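Local coordinates for thymine dioxygenase (Neurospora crassa, PDB 5C3Q), which probably hydroxylates the methyl group of thymine as a metal- and 2-oxoglutarate-dependent dioxygenase, at residues Thr217-Gly231 with Thr246-Leu260. Numbering follows the deposited sequence.
Sequences TDYGSITLLFQDSRG and TPIENTVVVNAGDLL. With NI (nickel (II) ion), chain E; TDR (thymine), chain G; AKG (2-oxoglutaric acid), chain F.
T223 and L225 pair with N255 and V253 through antiparallel backbone hydrogen bonds. The two strands are neighbours in the double-stranded beta-helix of the 2-oxoglutarate oxygenases. D218, H216 and H273 form the facial triad that binds nickel here. D218 OD1 is bonded to the metal at 2.2 Å. D218 OD2 is gripped from opposite faces of its carboxylate. T223 OG1 donates from one face at 2.6 Å; N255 ND2 donates from the other at 3.1 Å. N255 CG lies between the backbone N and the carbonyl carbon (chi1 66°), which brings the amide to D218 OD2. Together with the metal bond, these second-shell bonds probably limit the carboxylate's rotation. A metal-bound water also donates to D218 OD2.

Thymine O4 accepts from Y219 N, and the Y219 ring lays one face against the base, with thymine C4 3.3 Å above its plane. Replacing Y219 by alanine removes the ring; thymine would probably lose its cover on that face and be freer to tilt.

L225 CD2 comes within 3.3 Å of O3 in the distal (C5) carboxylate of 2-oxoglutarate. On the other face of the sheet, V252 CG2 sits over the centre of the F226 ring in a CH-pi contact, and L224 CD2 packs on V254.

Regular pairing ends near L225, but P247 still packs tightly on Q227 and D228 O. Waters bridge Q227 to I248 and T251. Q227 OE1 accepts from R288 NH2, which also bonds 2-oxoglutarate. The solvent side is S229 and R230. At the N-cap, G257 leaves room for G220 O, which a CB would clash with. There T217 OG1 donates to the syn lone pair of D258 OD2 at 2.6 Å.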
loop_
_atom_site.group_PDB
_atom_site.type_symbol
_atom_site.label_atom_id
_atom_site.label_comp_id
_atom_site.label_asym_id
_atom_site.label_seq_id
_atom_site.Cartn_x
_atom_site.Cartn_y
_atom_site.Cartn_z
ATOM N N THR A 217 -7.333 -0.571 6.609
ATOM C CA THR A 217 -6.264 0.412 6.692
ATOM C C THR A 217 -4.936 -0.319 6.524
ATOM O O THR A 217 -4.815 -1.501 6.888
ATOM C CB THR A 217 -6.272 1.158 8.040
ATOM O OG1 THR A 217 -6.197 0.220 9.120
ATOM C CG2 THR A 217 -7.535 2.000 8.194
ATOM N N ASP A 218 -3.948 0.369 5.957
ATOM C CA ASP A 218 -2.593 -0.170 5.858
ATOM C C ASP A 218 -1.904 -0.039 7.213
ATOM O O ASP A 218 -2.295 0.796 8.033
ATOM C CB ASP A 218 -1.791 0.548 4.767
ATOM C CG ASP A 218 -2.275 0.219 3.354
ATOM O OD1 ASP A 218 -3.159 -0.646 3.169
ATOM O OD2 ASP A 218 -1.753 0.834 2.406
ATOM N N TYR A 219 -0.872 -0.852 7.438
ATOM C CA TYR A 219 -0.298 -1.025 8.777
ATOM C C TYR A 219 0.901 -0.134 9.096
ATOM O O TYR A 219 1.110 0.222 10.264
ATOM C CB TYR A 219 0.157 -2.478 8.985
ATOM C CG TYR A 219 -0.842 -3.554 8.630
ATOM C CD1 TYR A 219 -2.216 -3.351 8.761
ATOM C CD2 TYR A 219 -0.404 -4.803 8.196
ATOM C CE1 TYR A 219 -3.118 -4.349 8.441
ATOM C CE2 TYR A 219 -1.301 -5.806 7.877
ATOM C CZ TYR A 219 -2.652 -5.576 8.001
ATOM O OH TYR A 219 -3.541 -6.577 7.687
ATOM N N GLY A 220 1.693 0.199 8.077
ATOM C CA GLY A 220 3.044 0.747 8.272
ATOM C C GLY A 220 3.156 2.264 8.294
ATOM O O GLY A 220 2.274 2.958 8.805
ATOM N N SER A 221 4.261 2.772 7.750
ATOM C CA SER A 221 4.509 4.213 7.703
ATOM C C SER A 221 3.749 4.822 6.525
ATOM O O SER A 221 2.843 5.637 6.718
ATOM C CB SER A 221 6.009 4.506 7.595
ATOM O OG SER A 221 6.611 3.754 6.546
ATOM N N ILE A 222 4.132 4.423 5.313
ATOM C CA ILE A 222 3.398 4.779 4.100
ATOM C C ILE A 222 3.299 3.584 3.147
ATOM O O ILE A 222 4.026 2.589 3.276
ATOM C CB ILE A 222 4.022 5.986 3.340
ATOM C CG1 ILE A 222 5.394 5.634 2.756
ATOM C CG2 ILE A 222 4.124 7.214 4.245
ATOM C CD1 ILE A 222 6.003 6.730 1.900
ATOM N N THR A 223 2.388 3.694 2.190
ATOM C CA THR A 223 2.282 2.727 1.122
ATOM C C THR A 223 2.402 3.472 -0.191
ATOM O O THR A 223 1.789 4.526 -0.367
ATOM C CB THR A 223 0.945 1.963 1.166
ATOM O OG1 THR A 223 0.833 1.269 2.409
ATOM C CG2 THR A 223 0.844 0.950 0.018
ATOM N N LEU A 224 3.223 2.937 -1.089
ATOM C CA LEU A 224 3.345 3.463 -2.438
ATOM C C LEU A 224 2.522 2.539 -3.312
ATOM O O LEU A 224 2.882 1.375 -3.484
ATOM C CB LEU A 224 4.808 3.474 -2.890
ATOM C CG LEU A 224 5.793 4.138 -1.927
ATOM C CD1 LEU A 224 7.224 3.906 -2.379
ATOM C CD2 LEU A 224 5.499 5.623 -1.794
ATOM N N LEU A 225 1.410 3.048 -3.831
ATOM C CA LEU A 225 0.494 2.248 -4.639
ATOM C C LEU A 225 0.557 2.657 -6.101
ATOM O O LEU A 225 0.177 3.772 -6.467
ATOM C CB LEU A 225 -0.945 2.370 -4.126
ATOM C CG LEU A 225 -1.924 1.486 -4.909
ATOM C CD1 LEU A 225 -1.786 0.026 -4.509
ATOM C CD2 LEU A 225 -3.350 1.956 -4.712
ATOM N N PHE A 226 1.048 1.741 -6.929
ATOM C CA PHE A 226 1.103 1.922 -8.368
ATOM C C PHE A 226 -0.078 1.152 -8.953
ATOM O O PHE A 226 -0.165 -0.069 -8.788
ATOM C CB PHE A 226 2.421 1.372 -8.920
ATOM C CG PHE A 226 3.648 1.959 -8.276
ATOM C CD1 PHE A 226 4.156 1.426 -7.096
ATOM C CD2 PHE A 226 4.311 3.027 -8.858
ATOM C CE1 PHE A 226 5.289 1.955 -6.501
ATOM C CE2 PHE A 226 5.446 3.569 -8.265
ATOM C CZ PHE A 226 5.935 3.032 -7.087
ATOM N N GLN A 227 -1.003 1.856 -9.604
ATOM C CA GLN A 227 -2.167 1.204 -10.210
ATOM C C GLN A 227 -2.181 1.423 -11.719
ATOM O O GLN A 227 -1.678 2.437 -12.214
ATOM C CB GLN A 227 -3.478 1.688 -9.570
ATOM C CG GLN A 227 -3.822 3.161 -9.775
ATOM C CD GLN A 227 -5.165 3.546 -9.161
ATOM O OE1 GLN A 227 -6.038 2.702 -8.965
ATOM N NE2 GLN A 227 -5.337 4.830 -8.867
ATOM N N ASP A 228 -2.731 0.450 -12.445
ATOM C CA ASP A 228 -2.974 0.598 -13.878
ATOM C C ASP A 228 -4.212 1.485 -14.082
ATOM O O ASP A 228 -4.658 2.146 -13.144
ATOM C CB ASP A 228 -3.093 -0.776 -14.578
ATOM C CG ASP A 228 -4.296 -1.600 -14.111
ATOM O OD1 ASP A 228 -5.203 -1.072 -13.426
ATOM O OD2 ASP A 228 -4.327 -2.808 -14.437
ATOM N N SER A 229 -4.764 1.498 -15.293
ATOM C CA SER A 229 -5.840 2.428 -15.641
ATOM C C SER A 229 -7.255 1.858 -15.481
ATOM O O SER A 229 -8.222 2.502 -15.890
ATOM C CB SER A 229 -5.644 2.899 -17.087
ATOM O OG SER A 229 -5.759 1.807 -17.986
ATOM N N ARG A 230 -7.386 0.668 -14.891
ATOM C CA ARG A 230 -8.697 -0.000 -14.787
ATOM C C ARG A 230 -9.667 0.687 -13.837
ATOM O O ARG A 230 -10.864 0.746 -14.109
ATOM C CB ARG A 230 -8.540 -1.453 -14.326
ATOM C CG ARG A 230 -7.716 -2.338 -15.242
ATOM C CD ARG A 230 -8.250 -2.349 -16.661
ATOM N NE ARG A 230 -7.539 -3.318 -17.487
ATOM C CZ ARG A 230 -7.588 -3.360 -18.815
ATOM N NH1 ARG A 230 -8.313 -2.478 -19.500
ATOM N NH2 ARG A 230 -6.899 -4.286 -19.466
ATOM N N GLY A 231 -9.153 1.181 -12.715
ATOM C CA GLY A 231 -9.994 1.781 -11.684
ATOM C C GLY A 231 -10.520 0.745 -10.703
ATOM O O GLY A 231 -10.298 -0.456 -10.879
ATOM N N THR A 246 -9.570 7.922 -8.843
ATOM C CA THR A 246 -9.366 7.835 -10.285
ATOM C C THR A 246 -7.888 7.627 -10.629
ATOM O O THR A 246 -7.030 8.331 -10.099
ATOM C CB THR A 246 -9.864 9.123 -10.965
ATOM O OG1 THR A 246 -11.174 9.433 -10.474
ATOM C CG2 THR A 246 -9.910 8.971 -12.488
ATOM N N PRO A 247 -7.583 6.650 -11.505
ATOM C CA PRO A 247 -6.205 6.514 -11.976
ATOM C C PRO A 247 -5.754 7.735 -12.785
ATOM O O PRO A 247 -6.511 8.232 -13.623
ATOM C CB PRO A 247 -6.258 5.270 -12.872
ATOM C CG PRO A 247 -7.455 4.511 -12.414
ATOM C CD PRO A 247 -8.439 5.551 -11.988
ATOM N N ILE A 248 -4.547 8.224 -12.505
ATOM C CA ILE A 248 -3.920 9.282 -13.300
ATOM C C ILE A 248 -2.602 8.727 -13.836
ATOM O O ILE A 248 -1.788 8.204 -13.071
ATOM C CB ILE A 248 -3.685 10.561 -12.468
ATOM C CG1 ILE A 248 -5.031 11.154 -12.034
ATOM C CG2 ILE A 248 -2.891 11.592 -13.268
ATOM C CD1 ILE A 248 -4.930 12.357 -11.113
ATOM N N GLU A 249 -2.394 8.837 -15.146
ATOM C CA GLU A 249 -1.213 8.248 -15.787
ATOM C C GLU A 249 0.083 8.728 -15.131
ATOM O O GLU A 249 0.232 9.907 -14.821
ATOM C CB GLU A 249 -1.181 8.554 -17.291
ATOM C CG GLU A 249 -0.149 7.727 -18.053
ATOM C CD GLU A 249 -0.040 8.097 -19.522
ATOM O OE1 GLU A 249 0.952 7.682 -20.163
ATOM O OE2 GLU A 249 -0.935 8.804 -20.041
ATOM N N ASN A 250 0.996 7.785 -14.916
ATOM C CA ASN A 250 2.302 8.035 -14.312
ATOM C C ASN A 250 2.263 8.784 -12.979
ATOM O O ASN A 250 3.100 9.648 -12.711
ATOM C CB ASN A 250 3.227 8.738 -15.314
ATOM C CG ASN A 250 3.531 7.874 -16.530
ATOM O OD1 ASN A 250 3.599 6.644 -16.439
ATOM N ND2 ASN A 250 3.715 8.511 -17.670
ATOM N N THR A 251 1.292 8.439 -12.139
ATOM C CA THR A 251 1.283 8.895 -10.754
ATOM C C THR A 251 1.458 7.695 -9.841
ATOM O O THR A 251 1.246 6.550 -10.249
ATOM C CB THR A 251 -0.027 9.613 -10.373
ATOM O OG1 THR A 251 -1.141 8.729 -10.570
ATOM C CG2 THR A 251 -0.219 10.882 -11.206
ATOM N N VAL A 252 1.862 7.965 -8.609
ATOM C CA VAL A 252 1.827 6.965 -7.554
ATOM C C VAL A 252 0.906 7.504 -6.472
ATOM O O VAL A 252 0.990 8.677 -6.094
ATOM C CB VAL A 252 3.234 6.622 -6.995
ATOM C CG1 VAL A 252 3.971 7.856 -6.493
ATOM C CG2 VAL A 252 3.135 5.576 -5.890
ATOM N N VAL A 253 0.001 6.651 -6.008
ATOM C CA VAL A 253 -0.881 7.002 -4.919
ATOM C C VAL A 253 -0.144 6.639 -3.634
ATOM O O VAL A 253 0.304 5.501 -3.469
ATOM C CB VAL A 253 -2.229 6.266 -5.027
ATOM C CG1 VAL A 253 -3.137 6.624 -3.864
ATOM C CG2 VAL A 253 -2.910 6.608 -6.346
ATOM N N VAL A 254 0.002 7.616 -2.743
ATOM C CA VAL A 254 0.708 7.408 -1.487
ATOM C C VAL A 254 -0.231 7.655 -0.322
ATOM O O VAL A 254 -0.892 8.697 -0.251
ATOM C CB VAL A 254 1.934 8.330 -1.351
ATOM C CG1 VAL A 254 2.735 7.963 -0.111
ATOM C CG2 VAL A 254 2.818 8.248 -2.589
ATOM N N ASN A 255 -0.301 6.687 0.585
ATOM C CA ASN A 255 -1.120 6.835 1.779
ATOM C C ASN A 255 -0.367 6.463 3.043
ATOM O O ASN A 255 0.472 5.562 3.040
ATOM C CB ASN A 255 -2.399 6.006 1.662
ATOM C CG ASN A 255 -2.135 4.516 1.633
ATOM O OD1 ASN A 255 -1.719 3.974 0.612
ATOM N ND2 ASN A 255 -2.394 3.841 2.749
ATOM N N ALA A 256 -0.682 7.157 4.128
ATOM C CA ALA A 256 -0.090 6.861 5.421
ATOM C C ALA A 256 -0.739 5.613 6.003
ATOM O O ALA A 256 -1.922 5.380 5.802
ATOM C CB ALA A 256 -0.266 8.036 6.363
ATOM N N GLY A 257 0.049 4.807 6.708
ATOM C CA GLY A 257 -0.457 3.636 7.407
ATOM C C GLY A 257 -0.674 3.879 8.896
ATOM O O GLY A 257 -0.366 4.948 9.423
ATOM N N ASP A 258 -1.175 2.857 9.579
ATOM C CA ASP A 258 -1.576 2.980 10.976
ATOM C C ASP A 258 -0.427 3.308 11.909
ATOM O O ASP A 258 -0.617 4.016 12.891
ATOM C CB ASP A 258 -2.308 1.715 11.430
ATOM C CG ASP A 258 -3.637 1.531 10.717
ATOM O OD1 ASP A 258 -4.169 2.541 10.193
ATOM O OD2 ASP A 258 -4.152 0.390 10.677
ATOM N N LEU A 259 0.769 2.809 11.602
ATOM C CA LEU A 259 1.919 3.074 12.450
ATOM C C LEU A 259 2.314 4.557 12.368
ATOM O O LEU A 259 2.627 5.174 13.388
ATOM C CB LEU A 259 3.088 2.146 12.077
ATOM C CG LEU A 259 3.987 1.531 13.157
ATOM C CD1 LEU A 259 3.290 1.260 14.487
ATOM C CD2 LEU A 259 4.606 0.245 12.613
ATOM N N LEU A 260 2.272 5.141 11.172
ATOM C CA LEU A 260 2.563 6.577 11.029
ATOM C C LEU A 260 1.490 7.435 11.707
ATOM O O LEU A 260 1.806 8.421 12.357
ATOM C CB LEU A 260 2.727 6.980 9.556
ATOM C CG LEU A 260 3.051 8.456 9.280
ATOM C CD1 LEU A 260 4.270 8.933 10.061
ATOM C CD2 LEU A 260 3.269 8.679 7.792
HETATM NI NI NI E . -4.272 -0.984 1.285
HETATM N N1 TDR G . 0.431 -6.479 4.420
HETATM C C2 TDR G . 1.487 -5.635 4.933
HETATM O O2 TDR G . 2.602 -6.093 5.097
HETATM N N3 TDR G . 1.215 -4.252 5.246
HETATM C C4 TDR G . -0.089 -3.705 5.050
HETATM O O4 TDR G . -0.281 -2.533 5.322
HETATM C C5 TDR G . -1.171 -4.556 4.531
HETATM C CM5 TDR G . -2.558 -4.041 4.310
HETATM C C6 TDR G . -0.883 -5.960 4.223
HETATM C C1 AKG F . -3.474 -3.226 -0.486
HETATM O O1 AKG F . -3.316 -2.967 0.736
HETATM O O2 AKG F . -2.947 -4.225 -1.017
HETATM C C2 AKG F . -4.310 -2.342 -1.314
HETATM O O5 AKG F . -4.968 -1.452 -0.782
HETATM C C3 AKG F . -4.353 -2.542 -2.817
HETATM C C4 AKG F . -5.142 -1.424 -3.493
HETATM C C5 AKG F . -5.123 -1.558 -4.997
HETATM O O3 AKG F . -5.296 -0.524 -5.675
HETATM O O4 AKG F . -4.952 -2.679 -5.524
HETATM O O HOH W 1 -4.461 3.130 5.395
HETATM O O HOH W 2 -2.682 0.083 0.184
HETATM O O HOH W 3 -0.717 4.683 -9.200
HETATM O O HOH W 4 -3.118 6.733 -10.294
HETATM O O HOH W 5 -1.958 5.222 -12.528
#